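Local coordinates for NalD (PDB 5DAJ), which acts as a secondary repressor of the MexAB-OprM multidrug efflux pump in Pseudomonas aeruginosa and is a TetR-family regulator that binds novobiocin, at residues M61-V65 with K104-L109. Residues are numbered along the deposited sequence; the frame is centred on the assembly and turned at random.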
HETATM    1  N   MSE A  61       9.845 -10.652  13.409  1.00 48.60           N
HETATM    2  CA  MSE A  61      10.702  -9.763  12.630  1.00 53.32           C
HETATM    3  C   MSE A  61      10.114  -8.372  12.598  1.00 53.08           C
HETATM    4  O   MSE A  61      10.784  -7.393  12.914  1.00 56.31           O
HETATM    5  CB  MSE A  61      10.897 -10.303  11.212  1.00 55.78           C
HETATM    6  CG  MSE A  61      11.903  -9.487  10.405  1.00 58.64           C
HETATM    7 SE   MSE A  61      11.914 -10.110   8.540  1.00 68.13          SE
HETATM    8  CE  MSE A  61      13.093 -11.595   8.987  1.00 68.91           C
ATOM      9  N   LEU A  62       8.843  -8.266  12.267  1.00 52.04           N
ATOM     10  CA  LEU A  62       8.162  -6.986  12.228  1.00 50.68           C
ATOM     11  C   LEU A  62       8.152  -6.271  13.551  1.00 52.14           C
ATOM     12  O   LEU A  62       8.258  -5.091  13.617  1.00 59.37           O
ATOM     13  CB  LEU A  62       6.747  -7.173  11.773  1.00 52.31           C
ATOM     14  CG  LEU A  62       6.610  -7.618  10.342  1.00 47.49           C
ATOM     15  CD1 LEU A  62       5.217  -8.132  10.116  1.00 40.17           C
ATOM     16  CD2 LEU A  62       6.878  -6.459   9.428  1.00 50.77           C
ATOM     17  N   ASN A  63       8.003  -7.008  14.612  1.00 56.45           N
ATOM     18  CA  ASN A  63       8.034  -6.461  15.978  1.00 59.51           C
ATOM     19  C   ASN A  63       9.290  -5.672  16.305  1.00 61.28           C
ATOM     20  O   ASN A  63       9.225  -4.721  17.081  1.00 64.04           O
ATOM     21  CB  ASN A  63       7.903  -7.576  17.018  1.00 61.86           C
ATOM     22  CG  ASN A  63       6.486  -8.029  17.227  1.00 67.46           C
ATOM     23  OD1 ASN A  63       5.537  -7.480  16.658  1.00 66.12           O
ATOM     24  ND2 ASN A  63       6.331  -9.055  18.062  1.00 75.52           N
ATOM     25  N   GLN A  64      10.417  -6.068  15.708  1.00 63.27           N
ATOM     26  CA  GLN A  64      11.695  -5.345  15.859  1.00 69.23           C
ATOM     27  C   GLN A  64      11.589  -3.866  15.447  1.00 68.97           C
ATOM     28  O   GLN A  64      12.389  -3.041  15.878  1.00 75.53           O
ATOM     29  CB  GLN A  64      12.802  -5.996  15.011  1.00 64.21           C
ATOM     30  CG  GLN A  64      13.165  -7.444  15.356  1.00 65.91           C
ATOM     31  CD  GLN A  64      14.163  -8.068  14.379  1.00 68.29           C
ATOM     32  OE1 GLN A  64      15.260  -8.475  14.762  1.00 69.11           O
ATOM     33  NE2 GLN A  64      13.782  -8.140  13.110  1.00 69.62           N
ATOM     34  N   VAL A  65      10.594  -3.558  14.618  1.00 67.22           N
ATOM     35  CA  VAL A  65      10.435  -2.272  13.924  1.00 71.07           C
ATOM     36  C   VAL A  65       9.142  -1.487  14.258  1.00 76.66           C
ATOM     37  O   VAL A  65       9.004  -0.318  13.883  1.00 85.79           O
ATOM     38  CB  VAL A  65      10.599  -2.548  12.401  1.00 70.41           C
ATOM     39  CG1 VAL A  65       9.604  -1.797  11.506  1.00 71.86           C
ATOM     40  CG2 VAL A  65      12.042  -2.284  12.003  1.00 76.73           C
ATOM     41  N   LYS A 104      17.288  -0.692   8.809  1.00 54.69           N
ATOM     42  CA  LYS A 104      16.606  -1.919   9.247  1.00 58.63           C
ATOM     43  C   LYS A 104      15.095  -1.812   9.002  1.00 61.58           C
ATOM     44  O   LYS A 104      14.485  -2.740   8.448  1.00 61.07           O
ATOM     45  CB  LYS A 104      16.835  -2.251  10.727  1.00 63.54           C
ATOM     46  CG  LYS A 104      16.541  -3.715  11.044  1.00 68.74           C
ATOM     47  CD  LYS A 104      16.683  -4.056  12.526  1.00 70.45           C
ATOM     48  CE  LYS A 104      16.636  -5.569  12.793  1.00 74.50           C
ATOM     49  NZ  LYS A 104      17.752  -6.361  12.202  1.00 79.10           N
ATOM     50  N   LYS A 105      14.518  -0.676   9.415  1.00 55.39           N
ATOM     51  CA  LYS A 105      13.094  -0.368   9.194  1.00 54.75           C
ATOM     52  C   LYS A 105      12.748  -0.421   7.712  1.00 51.11           C
ATOM     53  O   LYS A 105      11.768  -1.043   7.311  1.00 56.66           O
ATOM     54  CB  LYS A 105      12.729   1.022   9.746  1.00 64.82           C
ATOM     55  CG  LYS A 105      11.231   1.283   9.968  1.00 72.01           C
ATOM     56  CD  LYS A 105      10.959   2.778  10.209  1.00 74.72           C
ATOM     57  CE  LYS A 105       9.911   3.060  11.277  1.00 73.30           C
ATOM     58  NZ  LYS A 105       8.528   3.089  10.727  1.00 73.46           N
ATOM     59  N   ARG A 106      13.568   0.249   6.911  1.00 49.89           N
ATOM     60  CA  ARG A 106      13.374   0.305   5.463  1.00 43.31           C
ATOM     61  C   ARG A 106      13.360  -1.112   4.887  1.00 51.16           C
ATOM     62  O   ARG A 106      12.423  -1.471   4.181  1.00 53.48           O
ATOM     63  CB  ARG A 106      14.459   1.147   4.789  1.00 49.08           C
ATOM     64  CG  ARG A 106      14.241   1.394   3.299  1.00 50.95           C
ATOM     65  CD  ARG A 106      15.499   1.916   2.633  1.00 60.91           C
ATOM     66  NE  ARG A 106      16.206   2.898   3.469  1.00 68.93           N
ATOM     67  CZ  ARG A 106      17.498   2.858   3.815  1.00 71.43           C
ATOM     68  NH1 ARG A 106      18.320   1.900   3.379  1.00 75.37           N
ATOM     69  NH2 ARG A 106      17.986   3.817   4.596  1.00 79.20           N
ATOM     70  N   ARG A 107      14.375  -1.903   5.227  1.00 43.21           N
ATOM     71  CA  ARG A 107      14.504  -3.281   4.725  1.00 45.17           C
ATOM     72  C   ARG A 107      13.281  -4.152   5.068  1.00 43.08           C
ATOM     73  O   ARG A 107      12.691  -4.784   4.187  1.00 42.02           O
ATOM     74  CB  ARG A 107      15.787  -3.945   5.245  1.00 47.29           C
ATOM     75  CG  ARG A 107      17.069  -3.358   4.660  1.00 50.82           C
ATOM     76  CD  ARG A 107      18.334  -3.848   5.372  1.00 49.06           C
ATOM     77  NE  ARG A 107      18.439  -5.308   5.416  1.00 49.16           N
ATOM     78  CZ  ARG A 107      18.972  -6.090   4.472  1.00 50.81           C
ATOM     79  NH1 ARG A 107      19.500  -5.589   3.361  1.00 45.59           N
ATOM     80  NH2 ARG A 107      18.984  -7.408   4.641  1.00 59.11           N
ATOM     81  N   ILE A 108      12.897  -4.143   6.338  1.00 40.79           N
ATOM     82  CA  ILE A 108      11.785  -4.960   6.823  1.00 44.60           C
ATOM     83  C   ILE A 108      10.435  -4.515   6.240  1.00 46.99           C
ATOM     84  O   ILE A 108       9.603  -5.355   5.891  1.00 50.82           O
ATOM     85  CB  ILE A 108      11.735  -4.987   8.368  1.00 45.39           C
ATOM     86  CG1 ILE A 108      12.906  -5.826   8.900  1.00 46.21           C
ATOM     87  CG2 ILE A 108      10.419  -5.575   8.869  1.00 42.75           C
ATOM     88  CD1 ILE A 108      13.161  -5.692  10.384  1.00 47.26           C
ATOM     89  N   LEU A 109      10.211  -3.209   6.150  1.00 47.90           N
ATOM     90  CA  LEU A 109       8.963  -2.693   5.566  1.00 47.56           C
ATOM     91  C   LEU A 109       8.880  -2.937   4.066  1.00 47.82           C
ATOM     92  O   LEU A 109       7.783  -3.163   3.548  1.00 49.46           O
ATOM     93  CB  LEU A 109       8.748  -1.211   5.865  1.00 46.99           C
ATOM     94  CG  LEU A 109       8.408  -0.886   7.314  1.00 49.23           C
ATOM     95  CD1 LEU A 109       8.255   0.612   7.443  1.00 56.91           C
ATOM     96  CD2 LEU A 109       7.139  -1.558   7.801  1.00 50.85           C
TER
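V65 and I108 bury the most surface where segment 61-65 packs against helix 103-114, a worked example of two domains joined by apolar side chains without a hydrogen bond between the segments. V65 sets its two methyls on the first turn of the facing segment: CG2 rests on the backbone at K105 CA, 3.6 Å away, while CG1 lies 3.8 Å from CG in the aliphatic stem of K105. I108 points toward segment 61-65 and divides its branches. With CG1 beside its own backbone N (chi1 -71°), I108 CD1 reaches the M61 CG methylene at 4.0 Å and V65 CG2 at 3.9 Å, whereas I108 CG2 meets L62 CD2 at 3.7 Å. Q64 lays its amide nitrogen against I108 CD1, with NE2 hydrogen-bonded to M61 O at 3.1 Å, in the carbonyl plane and on a lone pair. That oxygen also accepts Q64 N; the NE2 bond holds the amide near K104 CE. K104 NZ forms a salt bridge with E20 of helix 6-26, and K105 and L109 also touch F174 of helix 159-179. Such packing is characteristic of the TetR-family interface between the helix-turn-helix DNA-binding domain and the helical C-terminal ligand-binding domain.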